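Cell division GTPase FtsZ, diverged (Clostridium botulinum C, PDB 3V3T) belongs to the tubulin/FtsZ family of cytoskeletal proteins, combining a Rossmann-like GTPase-family domain with a TubZ-like C-terminal domain. Local coordinates at residues A[18-21]-A[22-26]; A[40-43]-A[44-47]; A[100-103]-A[104-108]. The protein carries 1 engineered substitution. One frame throughout, in Å; residues are numbered along the deposited sequence.

Contact 1: A[18-21]-A[22-26]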
loop_
_atom_site.group_PDB
_atom_site.type_symbol
_atom_site.label_atom_id
_atom_site.label_comp_id
_atom_site.label_asym_id
_atom_site.label_seq_id
_atom_site.Cartn_x
_atom_site.Cartn_y
_atom_site.Cartn_z
ATOM N N ASN A 18 7.453 3.179 9.958
ATOM C CA ASN A 18 8.615 3.652 9.206
ATOM C C ASN A 18 8.234 4.061 7.793
ATOM O O ASN A 18 8.773 5.022 7.243
ATOM C CB ASN A 18 9.717 2.586 9.194
ATOM C CG ASN A 18 10.373 2.416 10.568
ATOM O OD1 ASN A 18 10.309 3.315 11.416
ATOM N ND2 ASN A 18 10.991 1.263 10.796
ATOM N N ILE A 19 7.279 3.338 7.218
ATOM C CA ILE A 19 6.797 3.646 5.886
ATOM C C ILE A 19 6.085 4.988 5.850
ATOM O O ILE A 19 6.350 5.824 4.985
ATOM C CB ILE A 19 5.868 2.543 5.375
ATOM C CG1 ILE A 19 6.695 1.291 5.037
ATOM C CG2 ILE A 19 5.105 3.025 4.148
ATOM C CD1 ILE A 19 5.878 0.037 4.840
ATOM N N VAL A 20 5.189 5.205 6.802
ATOM C CA VAL A 20 4.443 6.457 6.844
ATOM C C VAL A 20 5.315 7.632 7.269
ATOM O O VAL A 20 5.178 8.731 6.737
ATOM C CB VAL A 20 3.177 6.322 7.716
ATOM C CG1 VAL A 20 2.434 7.662 7.826
ATOM C CG2 VAL A 20 2.275 5.277 7.096
ATOM N N ASP A 21 6.218 7.390 8.216
ATOM C CA ASP A 21 7.192 8.391 8.629
ATOM C C ASP A 21 8.034 8.829 7.430
ATOM O O ASP A 21 8.317 10.012 7.250
ATOM C CB ASP A 21 8.098 7.797 9.703
ATOM C CG ASP A 21 8.812 8.850 10.512
ATOM O OD1 ASP A 21 8.266 9.965 10.638
ATOM O OD2 ASP A 21 9.909 8.554 11.035
ATOM N N THR A 22 8.441 7.869 6.606
ATOM C CA THR A 22 9.217 8.188 5.407
ATOM C C THR A 22 8.399 9.022 4.427
ATOM O O THR A 22 8.871 10.038 3.923
ATOM C CB THR A 22 9.726 6.910 4.702
ATOM O OG1 THR A 22 10.706 6.283 5.531
ATOM C CG2 THR A 22 10.355 7.242 3.350
ATOM N N LEU A 23 7.167 8.599 4.165
ATOM C CA LEU A 23 6.290 9.367 3.282
ATOM C C LEU A 23 6.132 10.822 3.742
ATOM O O LEU A 23 6.257 11.754 2.943
ATOM C CB LEU A 23 4.925 8.690 3.144
ATOM C CG LEU A 23 3.855 9.467 2.372
ATOM C CD1 LEU A 23 4.361 9.904 0.995
ATOM C CD2 LEU A 23 2.569 8.640 2.248
ATOM N N LEU A 24 5.879 11.018 5.032
ATOM C CA LEU A 24 5.668 12.365 5.552
ATOM C C LEU A 24 6.926 13.241 5.422
ATOM O O LEU A 24 6.830 14.464 5.346
ATOM C CB LEU A 24 5.165 12.323 7.001
ATOM C CG LEU A 24 3.733 11.806 7.210
ATOM C CD1 LEU A 24 3.419 11.627 8.694
ATOM C CD2 LEU A 24 2.736 12.767 6.572
ATOM N N GLY A 25 8.097 12.611 5.388
ATOM C CA GLY A 25 9.351 13.329 5.204
ATOM C C GLY A 25 9.485 13.857 3.782
ATOM O O GLY A 25 10.197 14.827 3.535
ATOM N N ILE A 26 8.786 13.222 2.847
ATOM C CA ILE A 26 8.788 13.650 1.450
ATOM C C ILE A 26 7.698 14.699 1.239
ATOM O O ILE A 26 7.859 15.640 0.463
ATOM C CB ILE A 26 8.558 12.442 0.493
ATOM C CG1 ILE A 26 9.810 11.568 0.425
ATOM C CG2 ILE A 26 8.209 12.911 -0.906
ATOM C CD1 ILE A 26 9.650 10.327 -0.453
#

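Contact 2: A[40-43]-A[44-47]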
loop_
_atom_site.group_PDB
_atom_site.type_symbol
_atom_site.label_atom_id
_atom_site.label_comp_id
_atom_site.label_asym_id
_atom_site.label_seq_id
_atom_site.Cartn_x
_atom_site.Cartn_y
_atom_site.Cartn_z
ATOM N N LYS A 40 8.885 3.143 22.567
ATOM C CA LYS A 40 10.171 3.448 21.944
ATOM C C LYS A 40 10.004 3.730 20.448
ATOM O O LYS A 40 10.520 4.730 19.941
ATOM C CB LYS A 40 11.161 2.300 22.167
ATOM C CG LYS A 40 11.342 1.922 23.638
ATOM C CD LYS A 40 11.241 0.409 23.863
ATOM C CE LYS A 40 9.903 -0.171 23.370
ATOM N NZ LYS A 40 8.734 0.195 24.228
ATOM N N ASP A 41 9.273 2.861 19.748
ATOM C CA ASP A 41 9.038 3.045 18.316
ATOM C C ASP A 41 8.316 4.357 18.005
ATOM O O ASP A 41 8.746 5.118 17.136
ATOM C CB ASP A 41 8.254 1.871 17.725
ATOM C CG ASP A 41 9.096 0.609 17.583
ATOM O OD1 ASP A 41 10.344 0.702 17.629
ATOM O OD2 ASP A 41 8.500 -0.477 17.409
ATOM N N LEU A 42 7.211 4.605 18.701
ATOM C CA LEU A 42 6.479 5.865 18.556
ATOM C C LEU A 42 7.376 7.064 18.852
ATOM O O LEU A 42 7.375 8.045 18.113
ATOM C CB LEU A 42 5.259 5.898 19.479
ATOM C CG LEU A 42 4.230 4.819 19.157
ATOM C CD1 LEU A 42 3.051 4.898 20.116
ATOM C CD2 LEU A 42 3.772 4.966 17.716
ATOM N N ASP A 43 8.145 6.977 19.932
ATOM C CA ASP A 43 9.017 8.076 20.331
ATOM C C ASP A 43 10.118 8.342 19.315
ATOM O O ASP A 43 10.643 9.453 19.231
ATOM C CB ASP A 43 9.635 7.818 21.710
ATOM C CG ASP A 43 8.659 8.076 22.841
ATOM O OD1 ASP A 43 7.751 8.914 22.653
ATOM O OD2 ASP A 43 8.798 7.446 23.915
ATOM N N SER A 44 10.464 7.322 18.542
ATOM C CA SER A 44 11.574 7.436 17.610
ATOM C C SER A 44 11.145 7.847 16.200
ATOM O O SER A 44 11.980 7.995 15.307
ATOM C CB SER A 44 12.364 6.135 17.575
ATOM O OG SER A 44 13.435 6.245 16.658
ATOM N N LEU A 45 9.844 8.033 16.004
ATOM C CA LEU A 45 9.328 8.598 14.762
ATOM C C LEU A 45 9.825 10.039 14.596
ATOM O O LEU A 45 9.878 10.807 15.565
ATOM C CB LEU A 45 7.800 8.565 14.772
ATOM C CG LEU A 45 7.154 7.171 14.709
ATOM C CD1 LEU A 45 5.655 7.243 14.963
ATOM C CD2 LEU A 45 7.439 6.499 13.379
ATOM N N LYS A 46 10.190 10.410 13.371
ATOM C CA LYS A 46 10.675 11.766 13.110
ATOM C C LYS A 46 9.547 12.764 12.856
ATOM O O LYS A 46 9.630 13.909 13.286
ATOM C CB LYS A 46 11.634 11.789 11.919
ATOM C CG LYS A 46 12.942 11.059 12.147
ATOM C CD LYS A 46 13.946 11.375 11.042
ATOM C CE LYS A 46 13.381 11.046 9.662
ATOM N NZ LYS A 46 14.347 11.342 8.557
ATOM N N HIS A 47 8.491 12.323 12.174
ATOM C CA HIS A 47 7.475 13.233 11.652
ATOM C C HIS A 47 6.059 12.910 12.133
ATOM O O HIS A 47 5.077 13.128 11.417
ATOM C CB HIS A 47 7.498 13.198 10.116
ATOM C CG HIS A 47 8.857 13.396 9.524
ATOM N ND1 HIS A 47 9.632 14.508 9.786
ATOM C CD2 HIS A 47 9.579 12.630 8.672
ATOM C CE1 HIS A 47 10.772 14.413 9.128
ATOM N NE2 HIS A 47 10.764 13.284 8.441
#

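Contact 3: A[100-103]-A[104-108]. Engineered in segment 100-103: Ala102 (natural residue Thr).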
loop_
_atom_site.group_PDB
_atom_site.type_symbol
_atom_site.label_atom_id
_atom_site.label_comp_id
_atom_site.label_asym_id
_atom_site.label_seq_id
_atom_site.Cartn_x
_atom_site.Cartn_y
_atom_site.Cartn_z
ATOM N N GLY A 100 5.300 -8.556 10.971
ATOM C CA GLY A 100 5.389 -7.999 12.319
ATOM C C GLY A 100 4.250 -8.426 13.238
ATOM O O GLY A 100 3.102 -8.550 12.796
ATOM N N GLY A 101 4.569 -8.651 14.511
ATOM C CA GLY A 101 3.588 -9.030 15.520
ATOM C C GLY A 101 2.341 -8.150 15.548
ATOM O O GLY A 101 1.230 -8.623 15.300
ATOM N N ALA A 102 2.508 -6.865 15.839
ATOM C CA ALA A 102 1.361 -5.961 15.900
ATOM C C ALA A 102 0.747 -5.766 14.526
ATOM O O ALA A 102 -0.475 -5.833 14.356
ATOM C CB ALA A 102 1.762 -4.629 16.485
ATOM N N GLY A 103 1.607 -5.527 13.544
ATOM C CA GLY A 103 1.172 -5.274 12.186
ATOM C C GLY A 103 0.344 -6.412 11.632
ATOM O O GLY A 103 -0.725 -6.198 11.064
ATOM N N SER A 104 0.839 -7.630 11.787
ATOM C CA SER A 104 0.104 -8.790 11.312
ATOM C C SER A 104 -1.165 -9.075 12.140
ATOM O O SER A 104 -2.190 -9.470 11.596
ATOM C CB SER A 104 1.011 -10.015 11.329
ATOM O OG SER A 104 0.257 -11.204 11.179
ATOM N N GLY A 105 -1.095 -8.893 13.452
ATOM C CA GLY A 105 -2.176 -9.331 14.314
ATOM C C GLY A 105 -3.288 -8.325 14.554
ATOM O O GLY A 105 -4.441 -8.691 14.740
ATOM N N ILE A 106 -2.936 -7.050 14.555
ATOM C CA ILE A 106 -3.871 -6.003 14.929
ATOM C C ILE A 106 -4.530 -5.352 13.722
ATOM O O ILE A 106 -5.683 -4.947 13.801
ATOM C CB ILE A 106 -3.170 -4.953 15.824
ATOM C CG1 ILE A 106 -2.822 -5.589 17.168
ATOM C CG2 ILE A 106 -4.039 -3.739 16.036
ATOM C CD1 ILE A 106 -1.841 -4.778 17.996
ATOM N N THR A 107 -3.819 -5.275 12.593
ATOM C CA THR A 107 -4.336 -4.542 11.443
ATOM C C THR A 107 -5.626 -5.139 10.854
ATOM O O THR A 107 -6.543 -4.402 10.508
ATOM C CB THR A 107 -3.304 -4.439 10.307
ATOM O OG1 THR A 107 -2.058 -3.977 10.823
ATOM C CG2 THR A 107 -3.789 -3.473 9.221
ATOM N N PRO A 108 -5.678 -6.467 10.676
ATOM C CA PRO A 108 -6.884 -7.022 10.053
ATOM C C PRO A 108 -8.162 -6.757 10.872
ATOM O O PRO A 108 -9.148 -6.286 10.318
ATOM C CB PRO A 108 -6.580 -8.525 9.971
ATOM C CG PRO A 108 -5.094 -8.595 9.888
ATOM C CD PRO A 108 -4.611 -7.477 10.805
#

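Contact 1: A[18-21]-A[22-26]
The peptide carbonyl of Asn18 receives Thr22 twice, once on each face of its plane. From one face comes the backbone, Thr22 N to Asn18 O at 2.9 Å, with the donor 36° out of the plane. From the other comes the hydroxyl, Thr22 OG1 to Asn18 O, also 2.9 Å and tilted 25°. The hydroxyl can fold back on the preceding turn because OG1 stands beside the backbone N and opposite the carbonyl carbon (chi1 -68°). The second flat group, the carboxylate of Asp21, is engaged outside the two segments: OD1 accepts the backbone N of His47 and OD2 that of Lys46. Regular helical bonds continue the ladder, Leu23 N to Ile19 O at 3.0 Å, Leu24 N to Val20 O at 2.9 Å, and the longer Gly25 N to Asp21 O at 3.2 Å. On the sheet-facing side Val20 and Leu24 run side by side, Val20 CG1 4.2 Å from Leu24 CD1, and both rest on Ala32 and Phe34 of strand 31-36. Leu24 CG also sits 3.4 Å from Val20 O, against the ladder itself. The chemistry divides by side: aliphatic contacts seat helix 14-26 on the sheet, the threonine hydroxyl donates within its own helix, and the buried aspartate, held by two neighbouring peptide N-H groups, probably stays charged.

Contact 2: A[40-43]-A[44-47]
Ser44 N keeps a weak bond to Lys40 O (2.9 Å) but also reaches Asp41 O at 3.1 Å, and Leu45 N follows with a bond to Leu42 O at 3.2 Å, so the spacing shifts from four residues to three and helix 39-43 ends in a 3-10-like last turn. Although the chain runs extended from Leu45 onward, the side chain of this residue lies back along the helix end: CG stands opposite the carbonyl carbon (chi1 -68°), which brings Leu45 CG to 3.5 Å from Leu42 O and Leu45 CD1 to 3.9 Å from Leu42 CA. The branches meet alongside each other, pointing the same way, with Leu42 CD2 4.0 Å from Leu45 CD1. Together the two leucines form an apolar contact that bears on Phe34. Ser44 brings its CB to 3.3 Å from Lys40 O, one turn back, so that its methylene packs against the same carbonyl that its N-H reaches weakly. The carboxylate of Asp41 is bonded outside the contact: OD1 accepts Gln14 NE2, and OD2 has a weak bond from Asn36 ND2. At the start of the short helix Asp41 N is hydrogen-bonded to Ser38 OG. Phe34 belongs to strand 31-36, and Leu45 also touches Asp21 of helix 14-26. The short helix and the loop after it thus lie over this strand and beside that helix, on the way to the outermost strand 51-53.

Contact 3: A[100-103]-A[104-108]
The glycine-rich tubulin signature motif runs through this turn, from Gly100 at the N-cap position into the first turns of helix 101-117, and its first bond is Ser104 N to Gly100 O at 2.6 Å. Gly105 N to Gly101 O (3.0 Å) and Ile106 N to Ala102 O (2.8 Å) carry the ladder on. Ala102 is an engineered residue in place of the natural threonine; its CB meets the end of Ile106, with CD1 3.9 Å away, and both side chains pack against Ala67 of helix 64-71. At Gly103 the acceptor is taken by a side chain: Thr107 OG1 lies 2.6 Å from Gly103 O, in the carbonyl plane and on a lone pair. Standing beside its own backbone N (chi1 -50°), the hydroxyl turns back toward the preceding turn and bonds within the helix. Next comes Pro108, where the helix is kinked; its CD is 4.1 Å from Gly103 O. Its nitrogen has no hydrogen to give to Ser104 O, which accepts NH2 of Arg64. Ser104 OG bonds to Asn141 O at helix 136-152, while Thr107 packs on Phe94 and Ala96 of strand 91-97. Gly100, Gly101, Gly103 and Gly105 carry no side chain in this buried turn, the arrangement of the glycine-rich signature loop in the tubulin/FtsZ GTPase domain, where it joins strand 91-97 to helix 101-117 within a beta-alpha-beta unit.

All three contacts are local, between residues about a helical turn apart in the GTPase-family region, but their settings differ. Contact 3 is buried, with backbone and hydroxyl bonds at a helix start and neighbouring helices on its sides; contact 2 is a surface turn where a short helix runs out; contact 1 lies in the later turns of helix 14-26, partly buried. Contacts 1 and 2 share strand 31-36 as apolar support and touch one another, their centres 12 Å apart, through an aspartate and the loop backbone. Contact 3 belongs to another beta-alpha-beta unit and stands clear of both, its nearest atoms about 10 Å from contact 1 and about 8 Å from contact 2.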